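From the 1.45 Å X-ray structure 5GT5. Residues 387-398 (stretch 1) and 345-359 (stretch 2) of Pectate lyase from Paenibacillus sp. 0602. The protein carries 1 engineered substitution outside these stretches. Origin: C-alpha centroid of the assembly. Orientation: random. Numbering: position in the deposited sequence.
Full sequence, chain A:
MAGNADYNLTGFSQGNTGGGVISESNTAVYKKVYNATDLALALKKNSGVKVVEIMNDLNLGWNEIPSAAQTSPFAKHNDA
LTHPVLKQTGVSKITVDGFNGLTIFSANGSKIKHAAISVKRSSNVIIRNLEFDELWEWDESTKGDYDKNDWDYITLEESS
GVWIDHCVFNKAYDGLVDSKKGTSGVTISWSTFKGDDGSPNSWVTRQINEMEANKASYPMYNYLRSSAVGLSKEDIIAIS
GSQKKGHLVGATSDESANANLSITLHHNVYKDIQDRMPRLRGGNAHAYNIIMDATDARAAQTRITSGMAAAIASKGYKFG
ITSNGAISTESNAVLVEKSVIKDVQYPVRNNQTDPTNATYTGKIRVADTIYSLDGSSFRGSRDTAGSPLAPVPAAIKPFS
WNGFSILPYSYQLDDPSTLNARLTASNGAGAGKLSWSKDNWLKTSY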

ATOM      1  N   SER A 387       9.707 -28.199  25.317  1.00 10.55           N
ATOM      2  CA  SER A 387       8.807 -28.209  24.179  1.00 10.18           C
ATOM      3  C   SER A 387       9.468 -28.706  22.907  1.00  9.06           C
ATOM      4  O   SER A 387      10.551 -28.238  22.560  1.00  9.55           O
ATOM      5  CB  SER A 387       8.319 -26.813  23.928  1.00  7.32           C
ATOM      6  OG  SER A 387       7.540 -26.831  22.704  1.00  9.18           O
ATOM      7  N   PRO A 388       8.786 -29.608  22.175  1.00  7.37           N
ATOM      8  CA  PRO A 388       9.354 -30.014  20.880  1.00  8.64           C
ATOM      9  C   PRO A 388       9.189 -28.924  19.818  1.00 11.54           C
ATOM     10  O   PRO A 388       9.718 -29.068  18.716  1.00 11.77           O
ATOM     11  CB  PRO A 388       8.538 -31.256  20.507  1.00  8.21           C
ATOM     12  CG  PRO A 388       7.183 -31.014  21.127  1.00  9.69           C
ATOM     13  CD  PRO A 388       7.515 -30.291  22.462  1.00  9.29           C
ATOM     14  N   LEU A 389       8.494 -27.851  20.158  1.00  7.82           N
ATOM     15  CA  LEU A 389       8.374 -26.698  19.256  1.00  8.91           C
ATOM     16  C   LEU A 389       9.387 -25.581  19.586  1.00  6.54           C
ATOM     17  O   LEU A 389       9.284 -24.470  19.067  1.00 10.00           O
ATOM     18  CB  LEU A 389       6.952 -26.154  19.298  1.00  8.06           C
ATOM     19  CG  LEU A 389       5.905 -27.155  18.840  1.00  9.64           C
ATOM     20  CD1 LEU A 389       4.507 -26.633  19.094  1.00  9.41           C
ATOM     21  CD2 LEU A 389       6.105 -27.448  17.356  1.00 12.94           C
ATOM     22  N   ALA A 390      10.377 -25.863  20.445  1.00 10.43           N
ATOM     23  CA  ALA A 390      11.362 -24.833  20.785  1.00 10.37           C
ATOM     24  C   ALA A 390      12.193 -24.443  19.556  1.00  7.30           C
ATOM     25  O   ALA A 390      12.528 -25.288  18.730  1.00  9.49           O
ATOM     26  CB  ALA A 390      12.286 -25.337  21.885  1.00 11.22           C
ATOM     27  N   PRO A 391      12.524 -23.159  19.431  1.00  8.71           N
ATOM     28  CA  PRO A 391      13.339 -22.752  18.283  1.00  8.02           C
ATOM     29  C   PRO A 391      14.740 -23.288  18.338  1.00  9.23           C
ATOM     30  O   PRO A 391      15.363 -23.276  19.398  1.00 11.02           O
ATOM     31  CB  PRO A 391      13.384 -21.217  18.397  1.00  8.61           C
ATOM     32  CG  PRO A 391      12.285 -20.823  19.355  1.00 11.97           C
ATOM     33  CD  PRO A 391      12.119 -22.017  20.272  1.00 10.50           C
ATOM     34  N   VAL A 392      15.246 -23.719  17.195  1.00  9.47           N
ATOM     35  CA  VAL A 392      16.627 -24.166  17.056  1.00  9.95           C
ATOM     36  C   VAL A 392      17.222 -23.509  15.816  1.00  8.28           C
ATOM     37  O   VAL A 392      16.472 -23.120  14.918  1.00  8.29           O
ATOM     38  CB  VAL A 392      16.739 -25.700  16.927  1.00 10.12           C
ATOM     39  CG1 VAL A 392      16.072 -26.371  18.092  1.00 13.78           C
ATOM     40  CG2 VAL A 392      16.124 -26.186  15.625  1.00 12.92           C
ATOM     41  N   PRO A 393      18.555 -23.378  15.736  1.00  9.79           N
ATOM     42  CA  PRO A 393      19.605 -23.821  16.656  1.00  8.64           C
ATOM     43  C   PRO A 393      20.337 -22.684  17.362  1.00 12.45           C
ATOM     44  O   PRO A 393      21.248 -22.947  18.172  1.00 12.63           O
ATOM     45  CB  PRO A 393      20.578 -24.481  15.690  1.00 11.30           C
ATOM     46  CG  PRO A 393      20.566 -23.541  14.522  1.00 12.44           C
ATOM     47  CD  PRO A 393      19.127 -23.028  14.419  1.00 11.69           C
ATOM     48  N   ALA A 394      19.984 -21.437  17.087  1.00  9.75           N
ATOM     49  CA  ALA A 394      20.737 -20.312  17.639  1.00  9.77           C
ATOM     50  C   ALA A 394      20.149 -19.844  18.955  1.00 10.69           C
ATOM     51  O   ALA A 394      18.978 -20.130  19.277  1.00 10.89           O
ATOM     52  CB  ALA A 394      20.774 -19.151  16.631  1.00 10.61           C
ATOM     53  N   ALA A 395      20.969 -19.121  19.715  1.00 10.86           N
ATOM     54  CA  ALA A 395      20.514 -18.458  20.927  1.00 12.03           C
ATOM     55  C   ALA A 395      19.228 -17.724  20.603  1.00 11.71           C
ATOM     56  O   ALA A 395      19.118 -17.023  19.578  1.00 11.48           O
ATOM     57  CB  ALA A 395      21.569 -17.489  21.408  1.00 10.84           C
ATOM     58  N   ILE A 396      18.226 -17.889  21.468  1.00 11.64           N
ATOM     59  CA  ILE A 396      16.871 -17.439  21.139  1.00 12.01           C
ATOM     60  C   ILE A 396      16.716 -15.944  21.368  1.00 14.37           C
ATOM     61  O   ILE A 396      17.088 -15.426  22.417  1.00 13.75           O
ATOM     62  CB  ILE A 396      15.822 -18.257  21.940  1.00 10.76           C
ATOM     63  CG1 ILE A 396      15.904 -19.718  21.525  1.00 11.51           C
ATOM     64  CG2 ILE A 396      14.403 -17.697  21.781  1.00 10.37           C
ATOM     65  CD1 ILE A 396      15.191 -20.711  22.456  1.00 12.19           C
ATOM     66  N   LYS A 397      16.181 -15.238  20.386  1.00 10.56           N
ATOM     67  CA  LYS A 397      15.802 -13.853  20.548  1.00 10.00           C
ATOM     68  C   LYS A 397      14.366 -13.760  21.029  1.00 12.44           C
ATOM     69  O   LYS A 397      13.482 -14.327  20.413  1.00 11.64           O
ATOM     70  CB  LYS A 397      15.880 -13.108  19.206  1.00 10.06           C
ATOM     71  CG  LYS A 397      17.305 -12.852  18.695  1.00 10.67           C
ATOM     72  CD  LYS A 397      17.274 -12.066  17.388  1.00 11.99           C
ATOM     73  CE  LYS A 397      18.635 -11.552  16.951  1.00 12.41           C
ATOM     74  NZ  LYS A 397      18.499 -10.880  15.614  1.00 11.82           N
ATOM     75  N   PRO A 398      14.110 -13.034  22.118  1.00 12.02           N
ATOM     76  CA  PRO A 398      12.738 -12.916  22.605  1.00 12.34           C
ATOM     77  C   PRO A 398      11.794 -12.415  21.499  1.00 10.38           C
ATOM     78  O   PRO A 398      12.132 -11.499  20.748  1.00 13.23           O
ATOM     79  CB  PRO A 398      12.857 -11.878  23.739  1.00 16.06           C
ATOM     80  CG  PRO A 398      14.275 -12.043  24.235  1.00 24.12           C
ATOM     81  CD  PRO A 398      15.080 -12.336  22.987  1.00 16.59           C
TER
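Stretch 2 (345-359) QYPVRNNQTDPTNAT

Stretch 2 runs alongside stretch 1 in the same direction, Val348 beside Pro391, Arg349 beside Val392 and Pro355 beside Ala394; the pairing includes a single beta bridge, Val392 with Arg349 (CA to CA, 4.9 Å). It enters as a strand, Tyr346 to Arg349. Pro347 packs on Leu389, its CG 3.8 Å from Leu389 CD2. Val348 points toward stretch 1 with chi1 in t, placing its CG1 4.0 Å from Pro391 CB and its CG2 4.2 Å from Leu389 CB, while its carbonyl O accepts a hydrogen bond from Val392 N (3.1 Å).

Arg349 CA approaches Val392 O at 3.0 Å in a CA-H...O contact, and the same oxygen receives Asn350 N at 2.9 Å. Asn350 then takes over with its side chain: OD1 accepts from Ala394 N and ND2 donates to Ala394 O, both at 3.0 Å, so one amide satisfies both backbone polar groups of Ala394. ND2 also reaches a water, 3.0 Å away, that is bound by Lys397 N.

Beyond the strand, Asn351 CB lies 3.6 Å from Ala394 CB. The chain loops outward and returns in a type I turn from Asp354 to Asn357, in which Pro355 CG meets Pro393 CG at 3.6 Å. Finally, Ala358 O accepts a hydrogen bond from the extended Lys397 side chain (NZ, 3.1 Å).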

ATOM      1  N   GLN A 345      10.564 -32.755  11.464  1.00  6.59           N
ATOM      2  CA  GLN A 345      11.558 -32.950  12.526  1.00  8.24           C
ATOM      3  C   GLN A 345      12.003 -31.638  13.184  1.00  9.72           C
ATOM      4  O   GLN A 345      12.269 -31.593  14.398  1.00  9.83           O
ATOM      5  CB  GLN A 345      12.762 -33.708  11.976  1.00  9.63           C
ATOM      6  CG  GLN A 345      13.780 -34.073  13.108  1.00 13.27           C
ATOM      7  CD  GLN A 345      14.806 -35.095  12.672  1.00 28.96           C
ATOM      8  OE1 GLN A 345      14.673 -35.727  11.626  1.00 19.07           O
ATOM      9  NE2 GLN A 345      15.830 -35.281  13.493  1.00 25.53           N
ATOM     10  N   TYR A 346      12.115 -30.573  12.388  1.00  6.85           N
ATOM     11  CA  TYR A 346      12.618 -29.290  12.877  1.00  7.58           C
ATOM     12  C   TYR A 346      11.580 -28.235  12.561  1.00  7.21           C
ATOM     13  O   TYR A 346      11.752 -27.425  11.654  1.00  8.82           O
ATOM     14  CB  TYR A 346      13.963 -28.927  12.226  1.00  8.80           C
ATOM     15  CG  TYR A 346      15.038 -29.973  12.451  1.00 10.15           C
ATOM     16  CD1 TYR A 346      15.685 -30.057  13.672  1.00 10.96           C
ATOM     17  CD2 TYR A 346      15.393 -30.867  11.448  1.00 14.13           C
ATOM     18  CE1 TYR A 346      16.669 -31.028  13.891  1.00 16.20           C
ATOM     19  CE2 TYR A 346      16.377 -31.829  11.652  1.00 16.41           C
ATOM     20  CZ  TYR A 346      17.008 -31.894  12.871  1.00 20.65           C
ATOM     21  OH  TYR A 346      17.988 -32.848  13.061  1.00 21.82           O
ATOM     22  N   PRO A 347      10.474 -28.224  13.305  1.00  6.08           N
ATOM     23  CA  PRO A 347       9.350 -27.351  12.932  1.00  9.01           C
ATOM     24  C   PRO A 347       9.574 -25.855  13.119  1.00  6.12           C
ATOM     25  O   PRO A 347       8.821 -25.072  12.534  1.00  6.35           O
ATOM     26  CB  PRO A 347       8.225 -27.819  13.867  1.00  8.68           C
ATOM     27  CG  PRO A 347       8.971 -28.427  15.071  1.00  7.78           C
ATOM     28  CD  PRO A 347      10.176 -29.095  14.463  1.00  7.53           C
ATOM     29  N   VAL A 348      10.544 -25.478  13.939  1.00  5.93           N
ATOM     30  CA  VAL A 348      10.699 -24.093  14.356  1.00  6.80           C
ATOM     31  C   VAL A 348      12.184 -23.763  14.314  1.00  8.56           C
ATOM     32  O   VAL A 348      12.954 -24.212  15.173  1.00  8.39           O
ATOM     33  CB  VAL A 348      10.147 -23.873  15.807  1.00  8.08           C
ATOM     34  CG1 VAL A 348      10.212 -22.377  16.173  1.00  8.20           C
ATOM     35  CG2 VAL A 348       8.703 -24.356  15.941  1.00  9.28           C
ATOM     36  N   ARG A 349      12.606 -22.970  13.335  1.00  7.26           N
ATOM     37  CA  ARG A 349      14.028 -22.641  13.181  1.00  7.91           C
ATOM     38  C   ARG A 349      14.226 -21.147  13.193  1.00  5.96           C
ATOM     39  O   ARG A 349      13.376 -20.379  12.714  1.00  6.89           O
ATOM     40  CB  ARG A 349      14.597 -23.239  11.887  1.00  7.41           C
ATOM     41  CG  ARG A 349      14.627 -24.750  11.896  1.00  9.81           C
ATOM     42  CD  ARG A 349      15.235 -25.293  10.618  1.00 14.73           C
ATOM     43  NE  ARG A 349      16.671 -25.156  10.654  1.00 18.44           N
ATOM     44  CZ  ARG A 349      17.491 -26.040  11.228  1.00 27.18           C
ATOM     45  NH1 ARG A 349      17.009 -27.151  11.776  1.00 27.91           N
ATOM     46  NH2 ARG A 349      18.797 -25.821  11.241  1.00 24.90           N
ATOM     47  N   ASN A 350      15.372 -20.738  13.721  1.00  6.61           N
ATOM     48  CA  ASN A 350      15.662 -19.327  13.932  1.00  7.37           C
ATOM     49  C   ASN A 350      16.967 -18.818  13.324  1.00  4.91           C
ATOM     50  O   ASN A 350      17.298 -17.666  13.516  1.00  7.44           O
ATOM     51  CB  ASN A 350      15.565 -18.962  15.434  1.00  8.14           C
ATOM     52  CG  ASN A 350      16.715 -19.535  16.266  1.00  8.17           C
ATOM     53  OD1 ASN A 350      17.529 -20.326  15.779  1.00  7.46           O
ATOM     54  ND2 ASN A 350      16.777 -19.131  17.525  1.00  9.12           N
ATOM     55  N   ASN A 351      17.707 -19.660  12.608  1.00  6.90           N
ATOM     56  CA  ASN A 351      18.969 -19.211  12.027  1.00  9.15           C
ATOM     57  C   ASN A 351      19.495 -20.284  11.105  1.00 10.25           C
ATOM     58  O   ASN A 351      19.788 -21.388  11.551  1.00 11.99           O
ATOM     59  CB  ASN A 351      20.000 -18.923  13.147  1.00  8.52           C
ATOM     60  CG  ASN A 351      21.278 -18.286  12.617  1.00  8.40           C
ATOM     61  OD1 ASN A 351      21.797 -18.704  11.577  1.00 10.47           O
ATOM     62  ND2 ASN A 351      21.773 -17.274  13.303  1.00 10.15           N
ATOM     63  N   GLN A 352      19.583 -19.959   9.819  1.00  9.46           N
ATOM     64  CA  GLN A 352      20.035 -20.890   8.803  1.00 11.22           C
ATOM     65  C   GLN A 352      21.462 -20.632   8.325  1.00 11.93           C
ATOM     66  O   GLN A 352      22.095 -21.528   7.796  1.00 15.90           O
ATOM     67  CB  GLN A 352      19.157 -20.751   7.564  1.00 12.29           C
ATOM     68  CG  GLN A 352      17.686 -21.055   7.797  1.00 14.06           C
ATOM     69  CD  GLN A 352      17.470 -22.479   8.181  1.00 17.87           C
ATOM     70  OE1 GLN A 352      17.504 -22.807   9.365  1.00 16.36           O
ATOM     71  NE2 GLN A 352      17.238 -23.352   7.188  1.00 16.72           N
ATOM     72  N   THR A 353      21.970 -19.425   8.519  1.00 11.91           N
ATOM     73  CA  THR A 353      23.203 -19.032   7.838  1.00 11.19           C
ATOM     74  C   THR A 353      24.438 -19.200   8.735  1.00 14.71           C
ATOM     75  O   THR A 353      25.486 -19.629   8.271  1.00 14.01           O
ATOM     76  CB  THR A 353      23.091 -17.583   7.297  1.00 15.17           C
ATOM     77  OG1 THR A 353      22.032 -17.518   6.328  1.00 13.02           O
ATOM     78  CG2 THR A 353      24.394 -17.141   6.621  1.00 14.06           C
ATOM     79  N   ASP A 354      24.310 -18.879  10.009  1.00 13.04           N
ATOM     80  CA  ASP A 354      25.428 -19.022  10.941  1.00 14.36           C
ATOM     81  C   ASP A 354      24.901 -18.857  12.355  1.00 12.09           C
ATOM     82  O   ASP A 354      24.735 -17.728  12.808  1.00 11.54           O
ATOM     83  CB  ASP A 354      26.486 -17.945  10.689  1.00 16.36           C
ATOM     84  CG  ASP A 354      27.670 -18.052  11.671  1.00 17.78           C
ATOM     85  OD1 ASP A 354      27.639 -18.931  12.570  1.00 17.75           O
ATOM     86  OD2 ASP A 354      28.623 -17.251  11.534  1.00 22.14           O
ATOM     87  N   PRO A 355      24.658 -19.991  13.037  1.00 11.89           N
ATOM     88  CA  PRO A 355      24.063 -19.914  14.380  1.00 12.82           C
ATOM     89  C   PRO A 355      24.918 -19.188  15.398  1.00 17.19           C
ATOM     90  O   PRO A 355      24.369 -18.767  16.410  1.00 15.60           O
ATOM     91  CB  PRO A 355      23.875 -21.382  14.763  1.00 16.13           C
ATOM     92  CG  PRO A 355      23.645 -22.065  13.415  1.00 17.75           C
ATOM     93  CD  PRO A 355      24.670 -21.368  12.523  1.00 16.35           C
ATOM     94  N   THR A 356      26.202 -18.962  15.122  1.00 14.78           N
ATOM     95  CA  THR A 356      27.009 -18.249  16.102  1.00 15.69           C
ATOM     96  C   THR A 356      26.943 -16.743  15.880  1.00 14.59           C
ATOM     97  O   THR A 356      27.511 -15.970  16.649  1.00 19.19           O
ATOM     98  CB  THR A 356      28.510 -18.647  15.972  1.00 14.94           C
ATOM     99  OG1 THR A 356      29.066 -18.108  14.758  1.00 19.12           O
ATOM    100  CG2 THR A 356      28.656 -20.161  15.984  1.00 13.68           C
ATOM    101  N   ASN A 357      26.176 -16.307  14.874  1.00 12.47           N
ATOM    102  CA  ASN A 357      26.064 -14.887  14.566  1.00 14.83           C
ATOM    103  C   ASN A 357      24.628 -14.373  14.715  1.00 14.03           C
ATOM    104  O   ASN A 357      23.757 -14.686  13.888  1.00 11.98           O
ATOM    105  CB  ASN A 357      26.603 -14.653  13.147  1.00 14.50           C
ATOM    106  CG  ASN A 357      26.617 -13.189  12.744  1.00 14.08           C
ATOM    107  OD1 ASN A 357      26.062 -12.329  13.422  1.00 18.64           O
ATOM    108  ND2 ASN A 357      27.267 -12.897  11.613  1.00 20.79           N
ATOM    109  N   ALA A 358      24.357 -13.588  15.755  1.00 12.99           N
ATOM    110  CA  ALA A 358      22.980 -13.182  16.062  1.00 13.73           C
ATOM    111  C   ALA A 358      22.312 -12.370  14.963  1.00 14.63           C
ATOM    112  O   ALA A 358      21.082 -12.332  14.869  1.00 13.10           O
ATOM    113  CB  ALA A 358      22.919 -12.439  17.400  1.00 16.26           C
ATOM    114  N   THR A 359      23.117 -11.695  14.149  1.00 10.18           N
ATOM    115  CA  THR A 359      22.573 -10.908  13.044  1.00 11.86           C
ATOM    116  C   THR A 359      21.733 -11.782  12.128  1.00  8.81           C
ATOM    117  O   THR A 359      20.771 -11.299  11.504  1.00 10.93           O
ATOM    118  CB  THR A 359      23.702 -10.245  12.234  1.00 11.75           C
ATOM    119  OG1 THR A 359      24.525  -9.480  13.136  1.00 17.12           O
ATOM    120  CG2 THR A 359      23.172  -9.316  11.168  1.00 14.26           C
TER
HETATM  121  O   HOH W   1      10.769 -31.318  17.405  1.00 22.99           O
HETATM  122  O   HOH W   2      15.020 -16.770  18.065  1.00  8.37           O
HETATM  123  O   HOH W   3      23.844 -19.431  19.087  1.00 18.35           O